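Local coordinates for protein lysine-sensitive aspartokinase 3 (Escherichia coli, PDB 2J0W) that phosphorylates L-aspartate with ATP to give 4-phospho-L-aspartate and ADP, a step of lysine biosynthesis, and is feedback-inhibited by lysine, at residues Thr309-Ser315 with Cys378-Glu384; Arg239-Ile243 with Phe299-Ala303; Phe152-Pro157 with Arg192-Gly197. The contacts are given in a common frame with arbitrary orientation. Numbering follows the deposited sequence.

In the fold
The three contacts follow one another along the chain: contact 3 closes before contact 2 opens, and contact 2 before contact 1. Contact 3 lies in the amino acid kinase part, where 152-157 meets 192-197 just before the aspartate-binding run 198-201. Contact 2, on the opposite side of the chain's centre, joins strand 239-244 of the nine-stranded kinase sheet to the start of strand 299-313. That same strand runs on to contact 1, where it pairs with 380-384 in the antiparallel ACT sheet. The centres of contact 1 and contact 2 are about 33 Å apart; contact 3 has its centre about 29 Å from that of contact 1 and about 30 Å from that of contact 2. Strand 299-313 thus runs from the junction with the catalytic sheet to beside the lysine site.

Contact 1. Residues Thr309-Ser315 with Cys378-Glu384; sequences TLLTLHS and CRVEVEE
Leu313 (chi1 m, chi2 t) overlaps Val380, its CD2 lying 3.3 Å from Val380 CG1, while its CD1 sits 4.1 Å from Cys378 SG. Strands 309-313 and 380-384 run antiparallel, their axes 4.7 Å apart at closest approach and inclined at 163°. The CA register descends from Thr309-Glu384 (4.8 Å) through Leu311-Val382 (4.7 Å) to Ser315-Cys378 (4.0 Å). Leu310 and Glu383 form a regular hydrogen-bonded pair: Leu310 N to Glu383 O is 2.9 Å and Glu383 N to Leu310 O 3.1 Å. A weak bond runs from Thr312 N to Glu381 O (3.1 Å), and His314 N donates to Arg379 O at 3.1 Å.

Leu311 (t, p), Leu313, Val380 and Val382 share one face, where Leu311 CD1 meets Val382 CG2 at 3.4 Å. Leu310, Thr312, Glu381 and Glu383 occupy the other. Past the strand end, His314 (chi1 m) brings NE2 to 2.7 Å from Glu381 OE2, a weak bond at the ring edge, and packs on Ala422 of the second subunit.

This is antiparallel pairing within an ACT-type sheet, and Ser315 touches Phe324 of the lysine site. The face of Leu311 and Val382 is apolar, with helices 321-328 and 368-377 packing on it at Leu313 and Val380; on the face of Leu310 and Thr312, Glu381 and Glu383 place carboxylates, and Arg416 balances the charge of Glu383 through a salt bridge.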
loop_
_atom_site.group_PDB
_atom_site.type_symbol
_atom_site.label_atom_id
_atom_site.label_comp_id
_atom_site.label_asym_id
_atom_site.label_seq_id
_atom_site.Cartn_x
_atom_site.Cartn_y
_atom_site.Cartn_z
ATOM N N THR A 309 8.575 11.250 6.051
ATOM C CA THR A 309 8.579 10.470 7.274
ATOM C C THR A 309 7.917 9.123 6.970
ATOM O O THR A 309 6.861 9.087 6.335
ATOM C CB THR A 309 7.783 11.194 8.377
ATOM O OG1 THR A 309 8.286 12.529 8.531
ATOM C CG2 THR A 309 7.906 10.445 9.696
ATOM N N LEU A 310 8.542 8.021 7.386
ATOM C CA LEU A 310 7.953 6.697 7.152
ATOM C C LEU A 310 7.338 6.149 8.437
ATOM O O LEU A 310 8.048 5.707 9.343
ATOM C CB LEU A 310 8.985 5.685 6.626
ATOM C CG LEU A 310 8.357 4.301 6.357
ATOM C CD1 LEU A 310 7.443 4.379 5.136
ATOM C CD2 LEU A 310 9.441 3.247 6.145
ATOM N N LEU A 311 6.011 6.191 8.499
ATOM C CA LEU A 311 5.266 5.710 9.653
ATOM C C LEU A 311 4.786 4.286 9.408
ATOM O O LEU A 311 3.735 4.076 8.797
ATOM C CB LEU A 311 4.066 6.611 9.893
ATOM C CG LEU A 311 3.227 6.247 11.108
ATOM C CD1 LEU A 311 4.056 6.388 12.381
ATOM C CD2 LEU A 311 2.020 7.157 11.139
ATOM N N THR A 312 5.565 3.317 9.880
ATOM C CA THR A 312 5.250 1.897 9.718
ATOM C C THR A 312 4.389 1.376 10.877
ATOM O O THR A 312 4.744 1.522 12.048
ATOM C CB THR A 312 6.550 1.064 9.634
ATOM O OG1 THR A 312 7.324 1.491 8.507
ATOM C CG2 THR A 312 6.233 -0.409 9.494
ATOM N N LEU A 313 3.252 0.774 10.547
ATOM C CA LEU A 313 2.368 0.239 11.573
ATOM C C LEU A 313 2.220 -1.276 11.544
ATOM O O LEU A 313 1.793 -1.869 10.551
ATOM C CB LEU A 313 0.987 0.876 11.472
ATOM C CG LEU A 313 0.938 2.353 11.846
ATOM C CD1 LEU A 313 -0.501 2.857 11.787
ATOM C CD2 LEU A 313 1.521 2.531 13.246
ATOM N N HIS A 314 2.599 -1.892 12.653
ATOM C CA HIS A 314 2.494 -3.332 12.824
ATOM C C HIS A 314 1.361 -3.458 13.839
ATOM O O HIS A 314 1.116 -2.523 14.595
ATOM C CB HIS A 314 3.805 -3.873 13.384
ATOM C CG HIS A 314 4.988 -3.613 12.503
ATOM N ND1 HIS A 314 5.236 -4.336 11.358
ATOM C CD2 HIS A 314 5.983 -2.699 12.596
ATOM C CE1 HIS A 314 6.336 -3.880 10.781
ATOM N NE2 HIS A 314 6.806 -2.888 11.511
ATOM N N SER A 315 0.665 -4.586 13.868
ATOM C CA SER A 315 -0.450 -4.710 14.797
ATOM C C SER A 315 -0.132 -5.388 16.119
ATOM O O SER A 315 0.659 -6.332 16.174
ATOM C CB SER A 315 -1.602 -5.461 14.141
ATOM O OG SER A 315 -1.234 -6.786 13.858
ATOM N N CYS A 378 -1.970 -0.689 17.821
ATOM C CA CYS A 378 -0.982 -1.342 16.973
ATOM C C CYS A 378 0.377 -0.697 17.166
ATOM O O CYS A 378 0.483 0.520 17.166
ATOM C CB CYS A 378 -1.389 -1.209 15.507
ATOM S SG CYS A 378 -1.640 0.503 14.948
ATOM N N ARG A 379 1.410 -1.512 17.339
ATOM C CA ARG A 379 2.756 -0.999 17.514
ATOM C C ARG A 379 3.097 -0.008 16.391
ATOM O O ARG A 379 2.767 -0.241 15.222
ATOM C CB ARG A 379 3.755 -2.147 17.488
ATOM C CG ARG A 379 5.044 -1.758 16.814
ATOM C CD ARG A 379 5.743 -2.955 16.281
ATOM N NE ARG A 379 6.741 -3.439 17.216
ATOM C CZ ARG A 379 7.440 -4.550 17.031
ATOM N NH1 ARG A 379 7.236 -5.282 15.943
ATOM N NH2 ARG A 379 8.349 -4.917 17.925
ATOM N N VAL A 380 3.773 1.084 16.753
ATOM C CA VAL A 380 4.161 2.121 15.794
ATOM C C VAL A 380 5.663 2.211 15.555
ATOM O O VAL A 380 6.470 1.720 16.344
ATOM C CB VAL A 380 3.696 3.517 16.255
ATOM C CG1 VAL A 380 2.177 3.572 16.313
ATOM C CG2 VAL A 380 4.300 3.834 17.614
ATOM N N GLU A 381 6.018 2.851 14.448
ATOM C CA GLU A 381 7.408 3.058 14.061
ATOM C C GLU A 381 7.489 4.353 13.271
ATOM O O GLU A 381 6.572 4.675 12.506
ATOM C CB GLU A 381 7.912 1.918 13.184
ATOM C CG GLU A 381 8.326 0.680 13.929
ATOM C CD GLU A 381 9.087 -0.281 13.037
ATOM O OE1 GLU A 381 10.189 0.089 12.573
ATOM O OE2 GLU A 381 8.585 -1.401 12.795
ATOM N N VAL A 382 8.576 5.099 13.463
ATOM C CA VAL A 382 8.763 6.358 12.748
ATOM C C VAL A 382 10.211 6.590 12.334
ATOM O O VAL A 382 11.103 6.686 13.176
ATOM C CB VAL A 382 8.318 7.578 13.589
ATOM C CG1 VAL A 382 8.473 8.854 12.766
ATOM C CG2 VAL A 382 6.877 7.408 14.041
ATOM N N GLU A 383 10.429 6.682 11.026
ATOM C CA GLU A 383 11.755 6.925 10.477
ATOM C C GLU A 383 11.738 8.286 9.776
ATOM O O GLU A 383 10.829 8.573 8.996
ATOM C CB GLU A 383 12.121 5.817 9.491
ATOM C CG GLU A 383 11.965 4.425 10.070
ATOM C CD GLU A 383 12.746 3.376 9.300
ATOM O OE1 GLU A 383 12.630 2.181 9.649
ATOM O OE2 GLU A 383 13.482 3.746 8.354
ATOM N N GLU A 384 12.735 9.122 10.060
ATOM C CA GLU A 384 12.799 10.452 9.459
ATOM C C GLU A 384 14.012 10.664 8.563
ATOM O O GLU A 384 14.846 9.772 8.401
ATOM C CB GLU A 384 12.799 11.524 10.548
ATOM C CG GLU A 384 11.585 11.492 11.454
ATOM C CD GLU A 384 11.641 12.556 12.531
ATOM O OE1 GLU A 384 12.653 12.594 13.267
ATOM O OE2 GLU A 384 10.679 13.350 12.640
#

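Contact 2. Residues Arg239-Ile243 with Phe299-Ala303; sequences RIDEI and FRALA
Segments 239-243 and 299-303 meet through side chains: the nearest CA pair, Ile240 and Arg300, is 8.1 Å apart, too far for strand pairing. The Arg300 side chain reaches across, to the Glu242-Ile243 end of 239-243. With chi1 and chi2 both m (-80° and -85°) and chi3 and chi4 t-like (-167° and -172°), it bends near the backbone and then extends, carrying the guanidinium under Ile243 CG1, with Ile240 CG2 obliquely on the same side. Ile243, with chi1 and chi2 both t, places CG1 over that face of the guanidinium, 3.8 Å from Arg300 NE. Ile240, chi1 m and chi2 t, brings CG2 to 3.8 Å from Arg300 NH1, and the same NH1 lies 2.7 Å from Glu242 O. Both isoleucines direct their CA-to-CB bonds toward the opposing segment, whereas that of Glu242 points away.

The backbone on the Arg300 side is a classic beta bulge: Arg300 (phi/psi -86/-52) and Ala301 (-163/-178) both face Ile392 of strand 386-393. On the other side, Asp241 adopts -56/-34 and interrupts strand 239-244, while Glu242 and Ile243 return to extended angles. The contact joins this strand of the catalytic sheet to the beginning of strand 299-313, in the region required for homodimerization.

Arg300 NE also salt-bridges Glu247 of helix 245-253, whose Met251 packs on Ile243 and Ala301. The Ala301 methyl touches Ile240 more loosely, CB to CD1 at 4.4 Å, and lies about 6 Å from the bound ADP.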
loop_
_atom_site.group_PDB
_atom_site.type_symbol
_atom_site.label_atom_id
_atom_site.label_comp_id
_atom_site.label_asym_id
_atom_site.label_seq_id
_atom_site.Cartn_x
_atom_site.Cartn_y
_atom_site.Cartn_z
ATOM N N ARG A 239 14.219 20.742 -20.807
ATOM C CA ARG A 239 12.909 21.383 -20.679
ATOM C C ARG A 239 11.869 20.498 -21.356
ATOM O O ARG A 239 12.196 19.735 -22.254
ATOM C CB ARG A 239 12.862 22.757 -21.362
ATOM C CG ARG A 239 11.491 23.411 -21.204
ATOM C CD ARG A 239 10.857 23.821 -22.514
ATOM N NE ARG A 239 11.149 25.218 -22.796
ATOM C CZ ARG A 239 12.304 25.656 -23.285
ATOM N NH1 ARG A 239 13.282 24.803 -23.570
ATOM N NH2 ARG A 239 12.499 26.956 -23.446
ATOM N N ILE A 240 10.620 20.615 -20.929
ATOM C CA ILE A 240 9.536 19.827 -21.498
ATOM C C ILE A 240 8.534 20.775 -22.121
ATOM O O ILE A 240 7.721 21.361 -21.420
ATOM C CB ILE A 240 8.825 19.030 -20.411
ATOM C CG1 ILE A 240 9.815 18.060 -19.772
ATOM C CG2 ILE A 240 7.590 18.349 -20.992
ATOM C CD1 ILE A 240 9.226 17.283 -18.632
ATOM N N ASP A 241 8.584 20.910 -23.439
ATOM C CA ASP A 241 7.703 21.847 -24.138
ATOM C C ASP A 241 6.202 21.672 -23.920
ATOM O O ASP A 241 5.458 22.656 -23.906
ATOM C CB ASP A 241 8.016 21.839 -25.638
ATOM C CG ASP A 241 9.462 22.218 -25.931
ATOM O OD1 ASP A 241 9.907 23.289 -25.447
ATOM O OD2 ASP A 241 10.145 21.453 -26.645
ATOM N N GLU A 242 5.734 20.441 -23.760
ATOM C CA GLU A 242 4.302 20.250 -23.548
ATOM C C GLU A 242 4.026 18.960 -22.790
ATOM O O GLU A 242 4.665 17.940 -23.041
ATOM C CB GLU A 242 3.557 20.246 -24.892
ATOM C CG GLU A 242 2.037 20.294 -24.756
ATOM C CD GLU A 242 1.317 20.235 -26.093
ATOM O OE1 GLU A 242 1.500 19.239 -26.823
ATOM O OE2 GLU A 242 0.571 21.185 -26.410
ATOM N N ILE A 243 3.072 19.016 -21.857
ATOM C CA ILE A 243 2.697 17.862 -21.027
ATOM C C ILE A 243 1.216 17.932 -20.660
ATOM O O ILE A 243 0.579 18.972 -20.844
ATOM C CB ILE A 243 3.498 17.831 -19.711
ATOM C CG1 ILE A 243 3.260 16.499 -19.002
ATOM C CG2 ILE A 243 3.057 18.979 -18.803
ATOM C CD1 ILE A 243 4.134 16.266 -17.805
ATOM N N PHE A 299 8.793 7.845 -20.013
ATOM C CA PHE A 299 9.384 8.514 -18.860
ATOM C C PHE A 299 9.472 10.011 -19.116
ATOM O O PHE A 299 10.282 10.442 -19.933
ATOM C CB PHE A 299 10.798 7.988 -18.593
ATOM C CG PHE A 299 10.879 6.496 -18.403
ATOM C CD1 PHE A 299 9.905 5.813 -17.686
ATOM C CD2 PHE A 299 11.967 5.783 -18.895
ATOM C CE1 PHE A 299 10.010 4.446 -17.455
ATOM C CE2 PHE A 299 12.090 4.415 -18.671
ATOM C CZ PHE A 299 11.105 3.742 -17.948
ATOM N N ARG A 300 8.651 10.806 -18.428
ATOM C CA ARG A 300 8.692 12.255 -18.612
ATOM C C ARG A 300 9.745 12.877 -17.727
ATOM O O ARG A 300 10.596 13.623 -18.199
ATOM C CB ARG A 300 7.360 12.913 -18.263
ATOM C CG ARG A 300 6.289 12.830 -19.321
ATOM C CD ARG A 300 6.367 13.929 -20.371
ATOM N NE ARG A 300 5.123 13.931 -21.136
ATOM C CZ ARG A 300 4.881 14.655 -22.224
ATOM N NH1 ARG A 300 5.810 15.465 -22.713
ATOM N NH2 ARG A 300 3.698 14.564 -22.822
ATOM N N ALA A 301 9.686 12.564 -16.437
ATOM C CA ALA A 301 10.627 13.155 -15.507
ATOM C C ALA A 301 10.732 12.455 -14.169
ATOM O O ALA A 301 10.089 11.445 -13.918
ATOM C CB ALA A 301 10.255 14.602 -15.284
ATOM N N LEU A 302 11.570 13.025 -13.316
ATOM C CA LEU A 302 11.794 12.529 -11.974
ATOM C C LEU A 302 11.467 13.686 -11.039
ATOM O O LEU A 302 11.726 14.845 -11.360
ATOM C CB LEU A 302 13.253 12.118 -11.795
ATOM C CG LEU A 302 13.763 11.047 -12.760
ATOM C CD1 LEU A 302 15.259 10.887 -12.583
ATOM C CD2 LEU A 302 13.040 9.728 -12.506
ATOM N N ALA A 303 10.883 13.369 -9.890
ATOM C CA ALA A 303 10.513 14.372 -8.896
ATOM C C ALA A 303 11.027 13.931 -7.535
ATOM O O ALA A 303 10.961 12.749 -7.182
ATOM C CB ALA A 303 9.005 14.539 -8.858
#

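Contact 3. Residues Phe152-Pro157 with Arg192-Gly197; sequences FGRAEP and RTTTLG
Neither a helix nor a strand forms in 152-157, which turns against strand 193-195 and its continuation. Phe152 CA lies 5.6 Å from Thr194 CA, and Arg154 CA 4.2 Å from Gly197 CA. Gly153 (phi/psi 103/-31) and Gly197 (107/151) both take positive phi, where a CB would jam against the preceding carbonyl; on Gly197 it would also stand 3.5 Å from Arg154 CB. The turn passes through Arg154 (-163/61) to Ala155 (-62/150), whose N donates to Thr195 O at 2.8 Å with an angle of 156°. Gly197 CA adds a CA-H...O contact to Gly153 O at 3.3 Å.

Phe152 (chi1 m, chi2 92°) points its ring edge at the other segment: CE2 is 3.1 Å from Thr193 O, and CZ is 3.7 Å from Arg192 CZ, over one face of the guanidinium. Arg192 itself salt-bridges Glu188. Ala155 CB packs 3.6 Å from Thr194 CB, while Leu196 (m, t) reaches back so that CD2 lies 3.5 Å from Ala155 O and 4.1 Å from Pro157 CD. Tyr203 and Leu207 of helix 200-211 also pack on Pro157.

Thr195 OG1 hydrogen-bonds Asp112 and Thr359; on the loop, Gly153 O also bonds Thr359 and Arg154 NH1 bonds Thr356 O, so both segments reach the ACT part of the chain. Residues 192-197 lead directly into the substrate-binding run Arg198-Ser201, and Gly197 is about 7 Å from bound aspartate. One backbone hydrogen bond and side-chain packing thus hold 152-157 against 192-197, with glycine at the two positive-phi positions.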
loop_
_atom_site.group_PDB
_atom_site.type_symbol
_atom_site.label_atom_id
_atom_site.label_comp_id
_atom_site.label_asym_id
_atom_site.label_seq_id
_atom_site.Cartn_x
_atom_site.Cartn_y
_atom_site.Cartn_z
ATOM N N PHE A 152 -6.227 27.264 9.465
ATOM C CA PHE A 152 -5.133 28.208 9.231
ATOM C C PHE A 152 -3.784 27.559 8.912
ATOM O O PHE A 152 -3.436 26.521 9.469
ATOM C CB PHE A 152 -4.978 29.156 10.422
ATOM C CG PHE A 152 -6.201 29.986 10.702
ATOM C CD1 PHE A 152 -7.175 29.542 11.599
ATOM C CD2 PHE A 152 -6.378 31.215 10.072
ATOM C CE1 PHE A 152 -8.312 30.317 11.864
ATOM C CE2 PHE A 152 -7.507 32.003 10.325
ATOM C CZ PHE A 152 -8.483 31.557 11.224
ATOM N N GLY A 153 -3.030 28.187 8.008
ATOM C CA GLY A 153 -1.737 27.655 7.614
ATOM C C GLY A 153 -1.819 26.966 6.263
ATOM O O GLY A 153 -0.849 26.934 5.501
ATOM N N ARG A 154 -2.988 26.399 5.981
ATOM C CA ARG A 154 -3.234 25.722 4.722
ATOM C C ARG A 154 -4.735 25.570 4.564
ATOM O O ARG A 154 -5.260 24.461 4.496
ATOM C CB ARG A 154 -2.528 24.365 4.694
ATOM C CG ARG A 154 -2.846 23.481 5.863
ATOM C CD ARG A 154 -1.881 22.311 5.902
ATOM N NE ARG A 154 -2.423 21.170 6.635
ATOM C CZ ARG A 154 -1.741 20.060 6.895
ATOM N NH1 ARG A 154 -0.479 19.938 6.488
ATOM N NH2 ARG A 154 -2.327 19.064 7.551
ATOM N N ALA A 155 -5.412 26.712 4.526
ATOM C CA ALA A 155 -6.859 26.766 4.390
ATOM C C ALA A 155 -7.293 26.145 3.076
ATOM O O ALA A 155 -6.572 26.187 2.094
ATOM C CB ALA A 155 -7.337 28.213 4.463
ATOM N N GLU A 156 -8.484 25.570 3.065
ATOM C CA GLU A 156 -9.000 24.934 1.868
ATOM C C GLU A 156 -10.137 25.767 1.287
ATOM O O GLU A 156 -11.093 26.120 1.988
ATOM C CB GLU A 156 -9.491 23.535 2.204
ATOM C CG GLU A 156 -8.399 22.639 2.759
ATOM C CD GLU A 156 -8.957 21.428 3.481
ATOM O OE1 GLU A 156 -9.988 20.892 3.012
ATOM O OE2 GLU A 156 -8.363 21.008 4.504
ATOM N N PRO A 157 -10.043 26.089 -0.011
ATOM C CA PRO A 157 -11.039 26.890 -0.730
ATOM C C PRO A 157 -12.440 26.320 -0.830
ATOM O O PRO A 157 -12.617 25.131 -1.027
ATOM C CB PRO A 157 -10.399 27.086 -2.107
ATOM C CG PRO A 157 -9.566 25.857 -2.273
ATOM C CD PRO A 157 -8.940 25.692 -0.905
ATOM N N ARG A 192 -11.692 36.390 9.587
ATOM C CA ARG A 192 -10.268 36.219 9.869
ATOM C C ARG A 192 -9.507 35.828 8.610
ATOM O O ARG A 192 -10.034 35.110 7.759
ATOM C CB ARG A 192 -10.088 35.154 10.942
ATOM C CG ARG A 192 -10.823 35.506 12.220
ATOM C CD ARG A 192 -10.532 34.538 13.336
ATOM N NE ARG A 192 -11.213 33.262 13.166
ATOM C CZ ARG A 192 -10.983 32.201 13.934
ATOM N NH1 ARG A 192 -10.089 32.279 14.913
ATOM N NH2 ARG A 192 -11.649 31.072 13.734
ATOM N N THR A 193 -8.270 36.308 8.497
ATOM C CA THR A 193 -7.441 36.025 7.331
ATOM C C THR A 193 -6.818 34.639 7.371
ATOM O O THR A 193 -6.377 34.171 8.421
ATOM C CB THR A 193 -6.298 37.052 7.180
ATOM O OG1 THR A 193 -6.830 38.383 7.245
ATOM C CG2 THR A 193 -5.614 36.882 5.822
ATOM N N THR A 194 -6.784 33.986 6.210
ATOM C CA THR A 194 -6.195 32.651 6.076
ATOM C C THR A 194 -5.207 32.643 4.926
ATOM O O THR A 194 -5.165 33.584 4.131
ATOM C CB THR A 194 -7.259 31.614 5.739
ATOM O OG1 THR A 194 -7.938 32.021 4.539
ATOM C CG2 THR A 194 -8.259 31.474 6.892
ATOM N N THR A 195 -4.408 31.587 4.839
ATOM C CA THR A 195 -3.468 31.438 3.728
ATOM C C THR A 195 -3.664 30.015 3.213
ATOM O O THR A 195 -4.104 29.146 3.969
ATOM C CB THR A 195 -2.010 31.628 4.159
ATOM O OG1 THR A 195 -1.640 30.620 5.118
ATOM C CG2 THR A 195 -1.827 33.002 4.757
ATOM N N LEU A 196 -3.358 29.776 1.940
ATOM C CA LEU A 196 -3.541 28.448 1.342
ATOM C C LEU A 196 -2.350 27.502 1.531
ATOM O O LEU A 196 -2.410 26.341 1.128
ATOM C CB LEU A 196 -3.836 28.597 -0.152
ATOM C CG LEU A 196 -4.991 29.560 -0.446
ATOM C CD1 LEU A 196 -4.868 30.116 -1.861
ATOM C CD2 LEU A 196 -6.333 28.847 -0.230
ATOM N N GLY A 197 -1.276 27.980 2.155
ATOM C CA GLY A 197 -0.117 27.123 2.340
ATOM C C GLY A 197 0.985 27.563 1.393
ATOM O O GLY A 197 0.694 28.096 0.318
#